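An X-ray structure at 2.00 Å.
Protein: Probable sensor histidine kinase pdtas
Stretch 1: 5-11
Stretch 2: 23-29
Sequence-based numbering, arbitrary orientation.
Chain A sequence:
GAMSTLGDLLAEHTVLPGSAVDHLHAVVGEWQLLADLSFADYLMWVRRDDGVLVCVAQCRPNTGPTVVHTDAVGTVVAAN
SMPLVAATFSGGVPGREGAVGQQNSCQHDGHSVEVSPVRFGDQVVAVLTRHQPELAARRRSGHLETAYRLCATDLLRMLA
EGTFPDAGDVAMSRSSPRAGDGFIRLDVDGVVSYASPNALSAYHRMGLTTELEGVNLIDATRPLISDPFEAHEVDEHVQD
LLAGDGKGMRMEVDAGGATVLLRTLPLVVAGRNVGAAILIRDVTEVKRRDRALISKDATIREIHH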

ATOM      1  N   THR A   5      -9.514   1.727 -20.948  1.00 47.06           N
ATOM      2  CA  THR A   5      -8.159   1.540 -20.516  1.00 43.35           C
ATOM      3  C   THR A   5      -7.243   2.603 -21.162  1.00 41.06           C
ATOM      4  O   THR A   5      -7.579   3.180 -22.207  1.00 39.13           O
ATOM      5  CB  THR A   5      -7.664   0.109 -20.849  1.00 43.13           C
ATOM      6  OG1 THR A   5      -7.651  -0.056 -22.267  1.00 44.65           O
ATOM      7  CG2 THR A   5      -8.561  -0.937 -20.206  1.00 44.18           C
ATOM      8  N   LEU A   6      -6.088   2.839 -20.535  1.00 36.21           N
ATOM      9  CA  LEU A   6      -5.020   3.629 -21.143  1.00 34.63           C
ATOM     10  C   LEU A   6      -4.759   3.183 -22.612  1.00 35.14           C
ATOM     11  O   LEU A   6      -4.745   4.017 -23.531  1.00 34.40           O
ATOM     12  CB  LEU A   6      -3.760   3.478 -20.295  1.00 32.68           C
ATOM     13  CG  LEU A   6      -2.458   4.077 -20.858  1.00 32.43           C
ATOM     14  CD1 LEU A   6      -2.551   5.591 -20.906  1.00 31.39           C
ATOM     15  CD2 LEU A   6      -1.229   3.637 -20.018  1.00 27.37           C
ATOM     16  N   GLY A   7      -4.531   1.886 -22.836  1.00 36.73           N
ATOM     17  CA  GLY A   7      -4.296   1.379 -24.219  1.00 39.88           C
ATOM     18  C   GLY A   7      -5.372   1.792 -25.246  1.00 41.18           C
ATOM     19  O   GLY A   7      -5.055   2.348 -26.325  1.00 40.75           O
ATOM     20  N   ASP A   8      -6.641   1.541 -24.907  1.00 43.16           N
ATOM     21  CA  ASP A   8      -7.785   1.910 -25.794  1.00 45.51           C
ATOM     22  C   ASP A   8      -7.816   3.404 -26.035  1.00 44.56           C
ATOM     23  O   ASP A   8      -7.975   3.839 -27.190  1.00 44.06           O
ATOM     24  CB  ASP A   8      -9.156   1.365 -25.306  1.00 47.40           C
ATOM     25  CG  ASP A   8      -9.160  -0.167 -25.134  1.00 53.16           C
ATOM     26  OD1 ASP A   8      -8.362  -0.866 -25.838  1.00 58.11           O
ATOM     27  OD2 ASP A   8      -9.935  -0.671 -24.272  1.00 60.54           O
ATOM     28  N   LEU A   9      -7.607   4.197 -24.977  1.00 42.96           N
ATOM     29  CA  LEU A   9      -7.556   5.647 -25.111  1.00 41.79           C
ATOM     30  C   LEU A   9      -6.434   6.176 -25.975  1.00 42.62           C
ATOM     31  O   LEU A   9      -6.660   7.076 -26.788  1.00 42.66           O
ATOM     32  CB  LEU A   9      -7.521   6.338 -23.749  1.00 41.49           C
ATOM     33  CG  LEU A   9      -8.839   6.184 -22.958  1.00 42.28           C
ATOM     34  CD1 LEU A   9      -8.778   6.961 -21.638  1.00 43.16           C
ATOM     35  CD2 LEU A   9     -10.105   6.553 -23.774  1.00 39.95           C
ATOM     36  N   LEU A  10      -5.214   5.643 -25.805  1.00 41.29           N
ATOM     37  CA  LEU A  10      -4.090   6.099 -26.633  1.00 41.48           C
ATOM     38  C   LEU A  10      -4.287   5.710 -28.141  1.00 41.82           C
ATOM     39  O   LEU A  10      -3.900   6.452 -29.019  1.00 41.04           O
ATOM     40  CB  LEU A  10      -2.740   5.565 -26.076  1.00 41.27           C
ATOM     41  CG  LEU A  10      -2.308   5.989 -24.666  1.00 37.61           C
ATOM     42  CD1 LEU A  10      -0.996   5.254 -24.250  1.00 36.11           C
ATOM     43  CD2 LEU A  10      -2.113   7.433 -24.633  1.00 35.82           C
ATOM     44  N   ALA A  11      -4.875   4.542 -28.417  1.00 44.47           N
ATOM     45  CA  ALA A  11      -5.162   4.133 -29.807  1.00 47.16           C
ATOM     46  C   ALA A  11      -6.236   5.011 -30.457  1.00 49.51           C
ATOM     47  O   ALA A  11      -6.098   5.424 -31.600  1.00 50.84           O
ATOM     48  CB  ALA A  11      -5.544   2.671 -29.895  1.00 48.07           C
TER
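Stretch 2 23-29: HLHAVVG

Stretch 2 is helical throughout, one part of a helix that begins before His23 and continues past Gly29. It packs against the helix that starts at Leu6 in stretch 1. The two run in roughly opposite directions, with a signed crossing angle of 147° and a closest axis approach of 10.9 Å. The backbones come nearest at Leu6 and His25, whose CA atoms are 7.3 Å apart. Both helices keep regular i to i+4 bonding; Val28 N to Leu24 O is 3.1 Å, and Gly29 N to His25 O is 2.9 Å.

Thr5 caps the first helix. Its chi1 is p, which places OG1 3.2 Å from Asp8 N, and the nearly straight N-H...O angle of 168° makes this a good capping bond. Thr5 does not touch stretch 2.

Leu6 is the centre of the contact. Its CA-to-CB bond points toward stretch 2, and its t, p rotamer carries CD2 to the surface of the second helix. There CD2 meets three residues: it lies 3.6 Å from His25 CA, 3.8 Å from Leu24 O and 3.8 Å from Val28 CG2. Leu24 and Val28 are one helical turn apart, so the methyl rests between successive turns, against backbone as well as side chains.

The CA-to-CB bond of His25 points sideways, but the end of its side chain comes nearer. With chi1 at -81° (m) and chi2 at -83°, the ring reaches back beside Leu6 and Gly7. Leu6 CD2 sits over one ring face, 4.0 Å from the centroid and 26° off the normal, a CH-pi contact. His25 CE1 approaches Gly7 N at 3.7 Å. Gly7 has no side chain, yet a CB at this position would have room. His25 ND1 is hydrogen-bonded elsewhere in the structure.

One turn after Leu6, Leu10 also points toward stretch 2. Both Leu10 and Leu24 adopt the m, t rotamer common for leucine in helices. Their tips meet lightly, Leu10 CD2 to Leu24 CD1 at 4.1 Å. Val28 is t, as is usual for valine in a helix, and this brings CG2 to Leu6. The order of partners fits the opposed directions: Leu10 meets Leu24, while Leu6 reaches on to Val28.

No hydrogen bond links the stretches. The contact is mainly apolar and small, burying 260 Å² summed over both sides. Asp8, Leu9 and Ala11 are out of reach of stretch 2, and Ala26 points away from stretch 1.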

ATOM      1  N   HIS A  23       6.133   3.348 -23.096  1.00 30.25           N
ATOM      2  CA  HIS A  23       6.612   4.166 -22.037  1.00 29.17           C
ATOM      3  C   HIS A  23       5.458   4.714 -21.153  1.00 29.40           C
ATOM      4  O   HIS A  23       5.595   4.763 -19.932  1.00 27.20           O
ATOM      5  CB  HIS A  23       7.419   5.317 -22.598  1.00 30.58           C
ATOM      6  CG  HIS A  23       8.091   6.157 -21.559  1.00 29.59           C
ATOM      7  ND1 HIS A  23       9.162   5.709 -20.816  1.00 32.23           N
ATOM      8  CD2 HIS A  23       7.873   7.437 -21.171  1.00 29.14           C
ATOM      9  CE1 HIS A  23       9.586   6.681 -20.030  1.00 34.36           C
ATOM     10  NE2 HIS A  23       8.826   7.752 -20.242  1.00 29.53           N
ATOM     11  N   LEU A  24       4.345   5.140 -21.760  1.00 28.50           N
ATOM     12  CA  LEU A  24       3.258   5.643 -20.932  1.00 29.17           C
ATOM     13  C   LEU A  24       2.651   4.518 -20.135  1.00 27.54           C
ATOM     14  O   LEU A  24       2.262   4.732 -18.985  1.00 26.16           O
ATOM     15  CB  LEU A  24       2.166   6.399 -21.730  1.00 29.54           C
ATOM     16  CG  LEU A  24       2.725   7.703 -22.363  1.00 28.26           C
ATOM     17  CD1 LEU A  24       1.625   8.400 -23.127  1.00 28.77           C
ATOM     18  CD2 LEU A  24       3.267   8.623 -21.332  1.00 27.07           C
ATOM     19  N   HIS A  25       2.528   3.337 -20.732  1.00 27.42           N
ATOM     20  CA  HIS A  25       2.026   2.173 -19.972  1.00 29.56           C
ATOM     21  C   HIS A  25       2.920   1.919 -18.730  1.00 29.16           C
ATOM     22  O   HIS A  25       2.425   1.675 -17.628  1.00 27.94           O
ATOM     23  CB  HIS A  25       2.018   0.900 -20.818  1.00 30.37           C
ATOM     24  CG  HIS A  25       0.840   0.786 -21.731  1.00 34.66           C
ATOM     25  ND1 HIS A  25      -0.388   0.312 -21.312  1.00 33.66           N
ATOM     26  CD2 HIS A  25       0.720   0.996 -23.072  1.00 37.19           C
ATOM     27  CE1 HIS A  25      -1.223   0.255 -22.347  1.00 36.70           C
ATOM     28  NE2 HIS A  25      -0.575   0.668 -23.424  1.00 40.99           N
ATOM     29  N   ALA A  26       4.217   1.964 -18.945  1.00 29.78           N
ATOM     30  CA  ALA A  26       5.231   1.868 -17.844  1.00 28.97           C
ATOM     31  C   ALA A  26       5.077   2.956 -16.778  1.00 27.34           C
ATOM     32  O   ALA A  26       5.156   2.679 -15.564  1.00 25.29           O
ATOM     33  CB  ALA A  26       6.682   1.886 -18.458  1.00 29.25           C
ATOM     34  N   VAL A  27       4.860   4.222 -17.186  1.00 25.68           N
ATOM     35  CA  VAL A  27       4.579   5.260 -16.215  1.00 25.10           C
ATOM     36  C   VAL A  27       3.396   4.907 -15.296  1.00 25.96           C
ATOM     37  O   VAL A  27       3.516   4.995 -14.034  1.00 26.82           O
ATOM     38  CB  VAL A  27       4.241   6.642 -16.886  1.00 26.71           C
ATOM     39  CG1 VAL A  27       3.764   7.651 -15.793  1.00 23.72           C
ATOM     40  CG2 VAL A  27       5.528   7.159 -17.668  1.00 25.80           C
ATOM     41  N   VAL A  28       2.264   4.563 -15.905  1.00 25.65           N
ATOM     42  CA  VAL A  28       1.060   4.201 -15.162  1.00 27.05           C
ATOM     43  C   VAL A  28       1.277   2.911 -14.298  1.00 26.90           C
ATOM     44  O   VAL A  28       0.752   2.797 -13.200  1.00 26.30           O
ATOM     45  CB  VAL A  28      -0.169   4.056 -16.124  1.00 27.08           C
ATOM     46  CG1 VAL A  28      -1.400   3.621 -15.332  1.00 29.57           C
ATOM     47  CG2 VAL A  28      -0.463   5.436 -16.782  1.00 28.57           C
ATOM     48  N   GLY A  29       2.135   2.028 -14.758  1.00 26.36           N
ATOM     49  CA  GLY A  29       2.440   0.819 -14.018  1.00 28.73           C
ATOM     50  C   GLY A  29       3.261   1.179 -12.788  1.00 29.92           C
ATOM     51  O   GLY A  29       3.286   0.405 -11.851  1.00 31.04           O
TER